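Local atomic coordinates of 5-carboxymethyl-2-hydroxymuconate semialdehyde dehydrogenase (Thermus thermophilus, PDB entry 2D4E), a protein that probably oxidises 5-carboxymethyl-2-hydroxymuconate semialdehyde to the corresponding acid with NAD as hydride acceptor, as a tetrameric member of the aldehyde dehydrogenase family. Residues R152-V166 / L492-R506. Sequence-based numbering, arbitrary orientation.
Sequences RDWLYYTVRVPAGPV and LDFYTDLKTIALPLR
Arg160 reaches from strand 154-162 to the end of helix 488-495, where its guanidinium lies between Leu498 CD2, 3.7 Å above the centre of one face, and the backbone of Leu492 over the other. With its chain extended from CG to NE (chi2 173°, chi3 167°), it brings NH1 to Thr496 OG1 (3.0 Å) and NH2 to Asp493 OD1 (3.2 Å), the latter a salt bridge that meets the carboxylate from above its plane. Thr496 suits the junction of helix and strand because its hydroxyl accepts from Arg160 while donating to Leu492 O. Were Arg160 an alanine, Asp493 would probably lose this countercharge and a gap would open between Leu492 and Leu498.

Farther along the antiparallel pair, Ile501 lies over the Tyr157 ring, its CB 3.8 Å from the ring centroid in a CH-pi contact. With CG set between its backbone N and carbonyl carbon (chi1 70°), Tyr157 lays its ring across the neighbouring strand, and the branched isoleucine spreads CG2 and CD1 across the same face, CD1 coming within 3.4 Å of Tyr157 CE1. The backbones of Tyr157 and Ile501 pair through two hydrogen bonds, Ile501 N to Tyr157 O being 2.8 Å.

This two-stranded antiparallel arm matches the oligomerisation domain of aldehyde dehydrogenases: residues 500-502 extend a sheet of the second subunit, and Tyr156 OH hydrogen-bonds Val468 O of that subunit. Charge and hydrogen bonds thus join strand 154-162 to the helix end at the arm's base, while CH-pi and apolar contacts join the strands farther out.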
loop_
_atom_site.group_PDB
_atom_site.type_symbol
_atom_site.label_atom_id
_atom_site.label_comp_id
_atom_site.label_asym_id
_atom_site.label_seq_id
_atom_site.Cartn_x
_atom_site.Cartn_y
_atom_site.Cartn_z
ATOM N N ARG C 152 -0.689 22.138 5.761
ATOM C CA ARG C 152 -1.913 22.825 5.347
ATOM C C ARG C 152 -1.656 23.679 4.107
ATOM O O ARG C 152 -2.506 24.473 3.704
ATOM C CB ARG C 152 -2.409 23.738 6.473
ATOM C CG ARG C 152 -2.381 23.115 7.861
ATOM C CD ARG C 152 -3.661 22.361 8.197
ATOM N NE ARG C 152 -3.495 21.537 9.395
ATOM C CZ ARG C 152 -4.491 20.947 10.051
ATOM N NH1 ARG C 152 -5.741 21.089 9.633
ATOM N NH2 ARG C 152 -4.233 20.202 11.119
ATOM N N ASP C 153 -0.487 23.506 3.499
ATOM C CA ASP C 153 -0.113 24.301 2.338
ATOM C C ASP C 153 -0.336 23.679 0.964
ATOM O O ASP C 153 -0.722 24.372 0.025
ATOM C CB ASP C 153 1.347 24.716 2.482
ATOM C CG ASP C 153 1.629 25.354 3.829
ATOM O OD1 ASP C 153 0.867 26.268 4.212
ATOM O OD2 ASP C 153 2.601 24.941 4.505
ATOM N N TRP C 154 -0.085 22.380 0.841
ATOM C CA TRP C 154 -0.245 21.708 -0.442
ATOM C C TRP C 154 -0.941 20.372 -0.363
ATOM O O TRP C 154 -0.939 19.707 0.674
ATOM C CB TRP C 154 1.115 21.439 -1.098
ATOM C CG TRP C 154 1.827 22.629 -1.574
ATOM C CD1 TRP C 154 2.590 23.482 -0.836
ATOM C CD2 TRP C 154 1.816 23.144 -2.907
ATOM N NE1 TRP C 154 3.056 24.506 -1.629
ATOM C CE2 TRP C 154 2.595 24.323 -2.905
ATOM C CE3 TRP C 154 1.223 22.722 -4.103
ATOM C CZ2 TRP C 154 2.795 25.091 -4.054
ATOM C CZ3 TRP C 154 1.421 23.485 -5.245
ATOM C CH2 TRP C 154 2.203 24.658 -5.211
ATOM N N LEU C 155 -1.526 19.989 -1.491
ATOM C CA LEU C 155 -2.156 18.691 -1.640
ATOM C C LEU C 155 -1.606 18.117 -2.937
ATOM O O LEU C 155 -1.741 18.728 -3.996
ATOM C CB LEU C 155 -3.681 18.770 -1.767
ATOM C CG LEU C 155 -4.238 17.392 -2.186
ATOM C CD1 LEU C 155 -3.907 16.352 -1.101
ATOM C CD2 LEU C 155 -5.741 17.452 -2.419
ATOM N N TYR C 156 -0.937 16.977 -2.841
ATOM C CA TYR C 156 -0.440 16.289 -4.019
ATOM C C TYR C 156 -1.184 14.968 -3.974
ATOM O O TYR C 156 -1.308 14.353 -2.912
ATOM C CB TYR C 156 1.060 15.979 -3.941
ATOM C CG TYR C 156 1.986 17.166 -3.994
ATOM C CD1 TYR C 156 2.207 17.954 -2.862
ATOM C CD2 TYR C 156 2.671 17.485 -5.167
ATOM C CE1 TYR C 156 3.095 19.032 -2.898
ATOM C CE2 TYR C 156 3.557 18.557 -5.212
ATOM C CZ TYR C 156 3.766 19.326 -4.077
ATOM O OH TYR C 156 4.640 20.388 -4.116
ATOM N N TYR C 157 -1.702 14.535 -5.113
ATOM C CA TYR C 157 -2.376 13.260 -5.154
ATOM C C TYR C 157 -2.008 12.621 -6.473
ATOM O O TYR C 157 -1.671 13.311 -7.431
ATOM C CB TYR C 157 -3.898 13.425 -4.978
ATOM C CG TYR C 157 -4.653 14.068 -6.119
ATOM C CD1 TYR C 157 -5.108 13.305 -7.196
ATOM C CD2 TYR C 157 -4.963 15.426 -6.099
ATOM C CE1 TYR C 157 -5.863 13.878 -8.222
ATOM C CE2 TYR C 157 -5.716 16.011 -7.121
ATOM C CZ TYR C 157 -6.163 15.228 -8.177
ATOM O OH TYR C 157 -6.918 15.790 -9.179
ATOM N N THR C 158 -2.032 11.297 -6.511
ATOM C CA THR C 158 -1.676 10.586 -7.720
ATOM C C THR C 158 -2.802 9.686 -8.198
ATOM O O THR C 158 -3.570 9.143 -7.399
ATOM C CB THR C 158 -0.428 9.718 -7.491
ATOM O OG1 THR C 158 -0.680 8.818 -6.408
ATOM C CG2 THR C 158 0.780 10.586 -7.150
ATOM N N VAL C 159 -2.891 9.540 -9.512
ATOM C CA VAL C 159 -3.887 8.677 -10.126
ATOM C C VAL C 159 -3.195 7.961 -11.280
ATOM O O VAL C 159 -2.077 8.308 -11.656
ATOM C CB VAL C 159 -5.094 9.487 -10.673
ATOM C CG1 VAL C 159 -5.769 10.242 -9.537
ATOM C CG2 VAL C 159 -4.627 10.454 -11.759
ATOM N N ARG C 160 -3.854 6.947 -11.823
ATOM C CA ARG C 160 -3.321 6.197 -12.950
ATOM C C ARG C 160 -4.327 6.291 -14.098
ATOM O O ARG C 160 -5.537 6.301 -13.868
ATOM C CB ARG C 160 -3.126 4.721 -12.580
ATOM C CG ARG C 160 -2.037 4.441 -11.571
ATOM C CD ARG C 160 -2.076 2.967 -11.157
ATOM N NE ARG C 160 -0.872 2.564 -10.435
ATOM C CZ ARG C 160 0.335 2.466 -10.985
ATOM N NH1 ARG C 160 0.516 2.733 -12.275
ATOM N NH2 ARG C 160 1.366 2.103 -10.241
ATOM N N VAL C 161 -3.820 6.354 -15.325
ATOM C CA VAL C 161 -4.663 6.423 -16.509
ATOM C C VAL C 161 -4.197 5.394 -17.540
ATOM O O VAL C 161 -3.019 5.028 -17.577
ATOM C CB VAL C 161 -4.632 7.841 -17.153
ATOM C CG1 VAL C 161 -5.138 8.881 -16.147
ATOM C CG2 VAL C 161 -3.215 8.190 -17.612
ATOM N N PRO C 162 -5.124 4.903 -18.381
ATOM C CA PRO C 162 -4.788 3.914 -19.415
ATOM C C PRO C 162 -3.583 4.408 -20.229
ATOM O O PRO C 162 -3.571 5.552 -20.686
ATOM C CB PRO C 162 -6.060 3.846 -20.251
ATOM C CG PRO C 162 -7.146 4.123 -19.233
ATOM C CD PRO C 162 -6.557 5.254 -18.422
ATOM N N ALA C 163 -2.582 3.549 -20.421
ATOM C CA ALA C 163 -1.377 3.944 -21.153
ATOM C C ALA C 163 -1.505 4.016 -22.679
ATOM O O ALA C 163 -0.833 4.828 -23.317
ATOM C CB ALA C 163 -0.223 3.032 -20.767
ATOM N N GLY C 164 -2.355 3.173 -23.263
ATOM C CA GLY C 164 -2.530 3.184 -24.707
ATOM C C GLY C 164 -2.628 1.802 -25.336
ATOM O O GLY C 164 -2.441 0.801 -24.648
ATOM N N PRO C 165 -2.917 1.712 -26.649
ATOM C CA PRO C 165 -3.032 0.427 -27.349
ATOM C C PRO C 165 -1.854 -0.508 -27.045
ATOM O O PRO C 165 -0.700 -0.071 -26.958
ATOM C CB PRO C 165 -3.087 0.840 -28.819
ATOM C CG PRO C 165 -3.805 2.162 -28.757
ATOM C CD PRO C 165 -3.149 2.839 -27.575
ATOM N N VAL C 166 -2.154 -1.794 -26.892
ATOM C CA VAL C 166 -1.131 -2.780 -26.580
ATOM C C VAL C 166 -0.974 -3.841 -27.665
ATOM O O VAL C 166 -1.940 -4.483 -28.066
ATOM C CB VAL C 166 -1.446 -3.502 -25.243
ATOM C CG1 VAL C 166 -0.278 -4.427 -24.854
ATOM C CG2 VAL C 166 -1.708 -2.476 -24.145
ATOM N N LEU C 492 -0.554 -3.228 -13.329
ATOM C CA LEU C 492 -0.889 -1.810 -13.483
ATOM C C LEU C 492 0.294 -0.933 -13.844
ATOM O O LEU C 492 0.149 0.030 -14.593
ATOM C CB LEU C 492 -1.508 -1.251 -12.203
ATOM C CG LEU C 492 -2.987 -1.489 -11.912
ATOM C CD1 LEU C 492 -3.305 -0.880 -10.553
ATOM C CD2 LEU C 492 -3.855 -0.855 -12.997
ATOM N N ASP C 493 1.461 -1.255 -13.297
ATOM C CA ASP C 493 2.650 -0.462 -13.564
ATOM C C ASP C 493 3.041 -0.425 -15.024
ATOM O O ASP C 493 3.743 0.489 -15.459
ATOM C CB ASP C 493 3.815 -0.961 -12.714
ATOM C CG ASP C 493 3.811 -0.346 -11.332
ATOM O OD1 ASP C 493 4.102 0.870 -11.237
ATOM O OD2 ASP C 493 3.503 -1.069 -10.356
ATOM N N PHE C 494 2.588 -1.412 -15.787
ATOM C CA PHE C 494 2.900 -1.442 -17.205
ATOM C C PHE C 494 1.763 -0.904 -18.063
ATOM O O PHE C 494 1.994 -0.098 -18.960
ATOM C CB PHE C 494 3.248 -2.864 -17.660
ATOM C CG PHE C 494 3.374 -3.006 -19.156
ATOM C CD1 PHE C 494 2.327 -3.528 -19.911
ATOM C CD2 PHE C 494 4.532 -2.595 -19.811
ATOM C CE1 PHE C 494 2.429 -3.641 -21.303
ATOM C CE2 PHE C 494 4.649 -2.700 -21.202
ATOM C CZ PHE C 494 3.592 -3.225 -21.952
ATOM N N TYR C 495 0.538 -1.337 -17.776
ATOM C CA TYR C 495 -0.620 -0.931 -18.563
ATOM C C TYR C 495 -1.186 0.462 -18.305
ATOM O O TYR C 495 -2.031 0.924 -19.069
ATOM C CB TYR C 495 -1.745 -1.961 -18.410
ATOM C CG TYR C 495 -1.368 -3.357 -18.874
ATOM C CD1 TYR C 495 -1.046 -4.361 -17.953
ATOM C CD2 TYR C 495 -1.314 -3.669 -20.236
ATOM C CE1 TYR C 495 -0.679 -5.644 -18.382
ATOM C CE2 TYR C 495 -0.946 -4.943 -20.674
ATOM C CZ TYR C 495 -0.632 -5.920 -19.745
ATOM O OH TYR C 495 -0.265 -7.171 -20.179
ATOM N N THR C 496 -0.733 1.127 -17.245
ATOM C CA THR C 496 -1.227 2.464 -16.937
ATOM C C THR C 496 -0.083 3.436 -16.683
ATOM O O THR C 496 1.061 3.023 -16.511
ATOM C CB THR C 496 -2.153 2.462 -15.686
ATOM O OG1 THR C 496 -1.384 2.179 -14.509
ATOM C CG2 THR C 496 -3.249 1.419 -15.827
ATOM N N ASP C 497 -0.402 4.729 -16.676
ATOM C CA ASP C 497 0.583 5.781 -16.424
ATOM C C ASP C 497 0.255 6.487 -15.116
ATOM O O ASP C 497 -0.911 6.803 -14.853
ATOM C CB ASP C 497 0.568 6.846 -17.526
ATOM C CG ASP C 497 1.066 6.329 -18.860
ATOM O OD1 ASP C 497 2.034 5.539 -18.877
ATOM O OD2 ASP C 497 0.493 6.740 -19.893
ATOM N N LEU C 498 1.281 6.735 -14.303
ATOM C CA LEU C 498 1.097 7.441 -13.044
ATOM C C LEU C 498 1.071 8.936 -13.344
ATOM O O LEU C 498 1.708 9.406 -14.289
ATOM C CB LEU C 498 2.241 7.137 -12.070
ATOM C CG LEU C 498 2.144 5.840 -11.254
ATOM C CD1 LEU C 498 3.512 5.490 -10.668
ATOM C CD2 LEU C 498 1.098 6.005 -10.151
ATOM N N LYS C 499 0.323 9.676 -12.539
ATOM C CA LYS C 499 0.226 11.110 -12.714
ATOM C C LYS C 499 0.198 11.775 -11.349
ATOM O O LYS C 499 -0.585 11.386 -10.478
ATOM C CB LYS C 499 -1.044 11.472 -13.492
ATOM C CG LYS C 499 -1.166 12.961 -13.803
ATOM C CD LYS C 499 -2.465 13.303 -14.537
ATOM C CE LYS C 499 -2.506 12.687 -15.926
ATOM N NZ LYS C 499 -3.693 13.148 -16.686
ATOM N N THR C 500 1.070 12.763 -11.156
ATOM C CA THR C 500 1.111 13.487 -9.894
ATOM C C THR C 500 0.432 14.838 -10.101
ATOM O O THR C 500 0.836 15.625 -10.957
ATOM C CB THR C 500 2.565 13.703 -9.403
ATOM O OG1 THR C 500 3.161 12.433 -9.100
ATOM C CG2 THR C 500 2.583 14.576 -8.148
ATOM N N ILE C 501 -0.616 15.092 -9.326
ATOM C CA ILE C 501 -1.352 16.342 -9.428
ATOM C C ILE C 501 -1.145 17.151 -8.156
ATOM O O ILE C 501 -1.315 16.643 -7.045
ATOM C CB ILE C 501 -2.855 16.074 -9.651
ATOM C CG1 ILE C 501 -3.044 15.337 -10.979
ATOM C CG2 ILE C 501 -3.632 17.392 -9.643
ATOM C CD1 ILE C 501 -4.423 14.773 -11.190
ATOM N N ALA C 502 -0.779 18.414 -8.329
ATOM C CA ALA C 502 -0.517 19.298 -7.205
ATOM C C ALA C 502 -1.356 20.571 -7.244
ATOM O O ALA C 502 -1.668 21.103 -8.314
ATOM C CB ALA C 502 0.969 19.664 -7.175
ATOM N N LEU C 503 -1.724 21.047 -6.062
ATOM C CA LEU C 503 -2.487 22.278 -5.936
ATOM C C LEU C 503 -2.240 22.853 -4.553
ATOM O O LEU C 503 -2.234 22.121 -3.559
ATOM C CB LEU C 503 -3.985 22.031 -6.111
ATOM C CG LEU C 503 -4.590 20.995 -5.168
ATOM C CD1 LEU C 503 -6.092 21.169 -5.089
ATOM C CD2 LEU C 503 -4.230 19.612 -5.668
ATOM N N PRO C 504 -2.010 24.170 -4.473
ATOM C CA PRO C 504 -1.769 24.817 -3.180
ATOM C C PRO C 504 -3.109 25.070 -2.497
ATOM O O PRO C 504 -4.107 25.320 -3.164
ATOM C CB PRO C 504 -1.072 26.111 -3.573
ATOM C CG PRO C 504 -1.748 26.457 -4.876
ATOM C CD PRO C 504 -1.801 25.113 -5.589
ATOM N N LEU C 505 -3.134 24.996 -1.170
ATOM C CA LEU C 505 -4.365 25.231 -0.423
ATOM C C LEU C 505 -4.522 26.717 -0.113
ATOM O O LEU C 505 -5.587 27.173 0.300
ATOM C CB LEU C 505 -4.363 24.411 0.872
ATOM C CG LEU C 505 -4.709 22.919 0.739
ATOM C CD1 LEU C 505 -3.901 22.290 -0.371
ATOM C CD2 LEU C 505 -4.435 22.209 2.055
ATOM N N ARG C 506 -3.447 27.467 -0.339
ATOM C CA ARG C 506 -3.427 28.902 -0.103
ATOM C C ARG C 506 -2.346 29.485 -1.015
ATOM O O ARG C 506 -1.448 28.767 -1.451
ATOM C CB ARG C 506 -3.107 29.188 1.371
ATOM C CG ARG C 506 -1.744 28.672 1.820
ATOM C CD ARG C 506 -1.611 28.608 3.342
ATOM N NE ARG C 506 -2.453 27.564 3.929
ATOM C CZ ARG C 506 -3.710 27.736 4.335
ATOM N NH1 ARG C 506 -4.296 28.921 4.233
ATOM N NH2 ARG C 506 -4.388 26.711 4.838
HETATM O O HOH W 1 0.499 26.959 -0.683
HETATM O O HOH W 2 3.034 3.172 -14.163
HETATM O O HOH W 3 1.224 6.516 -22.327
#